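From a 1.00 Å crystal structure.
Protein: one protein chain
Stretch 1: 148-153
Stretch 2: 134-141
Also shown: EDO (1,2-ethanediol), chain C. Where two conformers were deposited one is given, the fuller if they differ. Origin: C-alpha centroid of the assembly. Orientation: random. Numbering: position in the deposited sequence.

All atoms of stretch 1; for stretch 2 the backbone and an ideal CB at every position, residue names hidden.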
# COMPACT_ATOMS: atom_id res chain seq x y z
N ILE A 148 -6.88 3.73 10.22
CA ILE A 148 -7.40 5.06 9.93
C ILE A 148 -8.02 5.18 8.54
O ILE A 148 -8.58 6.23 8.22
CB ILE A 148 -6.33 6.17 10.12
CG1 ILE A 148 -5.19 6.03 9.11
CG2 ILE A 148 -5.85 6.19 11.55
CD1 ILE A 148 -4.19 7.17 9.12
N TRP A 149 -7.98 4.13 7.72
CA TRP A 149 -8.55 4.20 6.38
C TRP A 149 -8.84 2.81 5.89
O TRP A 149 -7.97 1.93 5.97
CB TRP A 149 -7.54 4.84 5.38
CG TRP A 149 -8.08 4.84 3.98
CD1 TRP A 149 -8.00 3.83 3.06
CD2 TRP A 149 -8.86 5.88 3.37
NE1 TRP A 149 -8.71 4.16 1.94
CE2 TRP A 149 -9.23 5.42 2.09
CE3 TRP A 149 -9.28 7.15 3.77
CZ2 TRP A 149 -9.99 6.20 1.21
CZ3 TRP A 149 -10.01 7.91 2.90
CH2 TRP A 149 -10.36 7.43 1.64
N GLY A 150 -10.02 2.61 5.32
CA GLY A 150 -10.33 1.42 4.56
C GLY A 150 -10.98 0.31 5.37
O GLY A 150 -11.30 0.46 6.54
N ILE A 151 -11.19 -0.81 4.68
CA ILE A 151 -11.88 -1.97 5.22
C ILE A 151 -10.91 -3.15 5.18
O ILE A 151 -10.46 -3.57 4.11
CB ILE A 151 -13.13 -2.32 4.39
CG1 ILE A 151 -14.10 -1.14 4.29
CG2 ILE A 151 -13.79 -3.56 4.96
CD1 ILE A 151 -15.20 -1.39 3.24
N GLU A 152 -10.57 -3.68 6.35
CA GLU A 152 -9.75 -4.87 6.43
C GLU A 152 -10.58 -6.08 5.99
O GLU A 152 -11.76 -6.18 6.31
CB GLU A 152 -9.24 -5.08 7.85
CG GLU A 152 -8.25 -4.01 8.30
CD GLU A 152 -7.72 -4.20 9.70
OE1 GLU A 152 -8.47 -4.67 10.58
OE2 GLU A 152 -6.55 -3.83 9.93
N PRO A 153 -9.98 -7.03 5.27
CA PRO A 153 -10.72 -8.22 4.87
C PRO A 153 -11.20 -9.03 6.06
O PRO A 153 -10.56 -9.00 7.12
CB PRO A 153 -9.70 -9.06 4.11
CG PRO A 153 -8.59 -8.17 3.78
CD PRO A 153 -8.59 -7.04 4.76
OXT PRO A 153 -12.22 -9.71 5.98
N UNK A 134 -7.59 6.91 -7.19
CA UNK A 134 -9.00 6.83 -6.86
C UNK A 134 -9.15 6.47 -5.40
O UNK A 134 -8.34 5.73 -4.84
CB UNK A 134 -9.72 5.81 -7.75
N UNK A 135 -10.19 7.00 -4.76
CA UNK A 135 -10.43 6.71 -3.36
C UNK A 135 -10.89 5.25 -3.24
O UNK A 135 -11.93 4.83 -3.76
CB UNK A 135 -11.46 7.67 -2.77
N UNK A 136 -10.07 4.49 -2.55
CA UNK A 136 -10.12 3.04 -2.61
C UNK A 136 -10.11 2.48 -1.21
O UNK A 136 -9.11 2.56 -0.51
CB UNK A 136 -8.95 2.48 -3.42
N UNK A 137 -11.23 1.90 -0.79
CA UNK A 137 -11.36 1.38 0.57
C UNK A 137 -10.89 -0.06 0.72
O UNK A 137 -10.98 -0.63 1.80
CB UNK A 137 -12.82 1.48 1.02
N UNK A 138 -10.31 -0.62 -0.34
CA UNK A 138 -9.81 -2.00 -0.32
C UNK A 138 -8.31 -2.06 -0.06
O UNK A 138 -7.76 -3.15 0.00
CB UNK A 138 -10.13 -2.70 -1.64
N UNK A 139 -7.66 -0.91 0.10
CA UNK A 139 -6.37 -0.81 0.78
C UNK A 139 -6.62 -0.13 2.12
O UNK A 139 -7.60 0.60 2.28
CB UNK A 139 -5.35 -0.04 -0.06
N UNK A 140 -5.75 -0.40 3.08
CA UNK A 140 -5.90 0.20 4.41
C UNK A 140 -4.68 1.00 4.79
O UNK A 140 -3.57 0.79 4.27
CB UNK A 140 -6.16 -0.88 5.46
N UNK A 141 -4.89 1.93 5.72
CA UNK A 141 -3.79 2.69 6.30
C UNK A 141 -3.99 2.77 7.80
O UNK A 141 -5.12 2.64 8.30
CB UNK A 141 -3.70 4.09 5.69
C1 EDO C . -4.41 -6.92 9.90
O1 EDO C . -4.13 -5.53 9.77
C2 EDO C . -4.84 -7.49 8.57
O2 EDO C . -6.01 -6.81 8.09

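Position 134 has nothing of stretch 1 within 5.5 Å of its ideal CB, so this contact places no demand on it. The extended backbone would suit a beta-branched residue among many others. The residue is T134, which does not touch stretch 1.

At 135 the ideal CB points sideways, 4.5 Å from W149 CZ2, at the edge of the indole. A small side chain would fit, and so would a longer one that turned aside. The residue is S135, and its CB is the atom that approaches the ring edge.

Position 136 contributes chiefly its backbone. Its CA-to-CB bond points away, which leaves the choice of side chain open as far as stretch 1 is concerned, while its carbonyl receives the indole hydrogen: W149 NE1 donates to O of 136 at 3.0 Å and a nearly straight 175°. The residue is W136, whose NE1 is hydrogen-bonded elsewhere in the structure.

Residue 136 also opens a type I turn that ends at 139, and 137 lies in its bend. The carbonyl of 137 accepts a hydrogen bond from I151 N, 2.9 Å from N to O, and this ties the turn to the loop beyond the strand. G150 packs close by, its CA 3.5 Å from the same O; a CB on it would lie only 2.2 Å from O of 139. The ideal CB of 137 points sideways, 4.3 Å from I151 CD1. Stretch 1 offers no charge here, so a short polar or a modest apolar side chain would serve, and Asp, Asn and Ser are common in such turns. D137 is found, its OD2 3.4 Å from I151 CD1 and its OD1 free for a partner within its own stretch.

Position 138 points away from stretch 1, so a long, flexible side chain is easily accommodated. K138 curls back, and its NZ forms a salt bridge with D137 OD1 at 2.6 Å.

The CB of 139 also points away, leaving the side chain unspecified by stretch 1. The deposited V139 lends its carbonyl, whose O lies 3.3 Å from W149 CD1 at the ring edge but has no hydrogen-bonding partner.

At 140 the ideal CB is sideways and only 3.4 Å from W149 O, with E152 CG at 4.7 Å. A compact side chain with a methyl to lay along the loop, such as Thr or Val, suits this place. T140 sets CG2 4.0 Å from E152 CG, and its CA makes a CA-H...O contact of 3.1 Å with W149 O.

Position 141 pairs with W149 in an antiparallel bridge: its N donates to W149 O at 3.1 Å, and its O accepts a weak bond from W149 N at 3.3 Å and a straighter one from I148 N at 2.8 Å. The ideal CB, on the same face as W149, is 3.9 Å from W149 CB and 4.2 Å from I148 CG1, favouring something small and apolar. A141 meets both with its single methyl.

Stretch 2 134-141: TSWDKVTA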
# COMPACT_ATOMS: atom_id res chain seq x y z
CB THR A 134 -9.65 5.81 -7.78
OG1 THR A 134 -9.27 6.14 -9.11
CG2 THR A 134 -11.16 5.87 -7.69
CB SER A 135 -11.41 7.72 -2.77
OG SER A 135 -10.88 9.04 -2.87
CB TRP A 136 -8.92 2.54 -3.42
CG TRP A 136 -8.91 1.11 -3.82
CD1 TRP A 136 -7.89 0.23 -3.60
CD2 TRP A 136 -9.87 0.41 -4.62
NE1 TRP A 136 -8.15 -0.97 -4.20
CE2 TRP A 136 -9.36 -0.89 -4.83
CE3 TRP A 136 -11.09 0.76 -5.22
CZ2 TRP A 136 -10.04 -1.84 -5.57
CZ3 TRP A 136 -11.76 -0.19 -5.95
CH2 TRP A 136 -11.23 -1.48 -6.12
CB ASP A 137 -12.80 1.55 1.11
CG ASP A 137 -13.82 0.67 0.42
OD1 ASP A 137 -13.45 -0.21 -0.38
OD2 ASP A 137 -15.02 0.85 0.72
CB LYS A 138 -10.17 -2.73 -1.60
CG LYS A 138 -11.65 -2.77 -1.90
CD LYS A 138 -12.42 -3.38 -0.78
CE LYS A 138 -13.91 -3.56 -1.13
NZ LYS A 138 -14.70 -2.33 -1.28
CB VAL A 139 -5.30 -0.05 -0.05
CG1 VAL A 139 -4.95 -0.85 -1.29
CG2 VAL A 139 -5.78 1.36 -0.42
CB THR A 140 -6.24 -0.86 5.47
OG1 THR A 140 -5.20 -1.84 5.44
CG2 THR A 140 -7.60 -1.51 5.22
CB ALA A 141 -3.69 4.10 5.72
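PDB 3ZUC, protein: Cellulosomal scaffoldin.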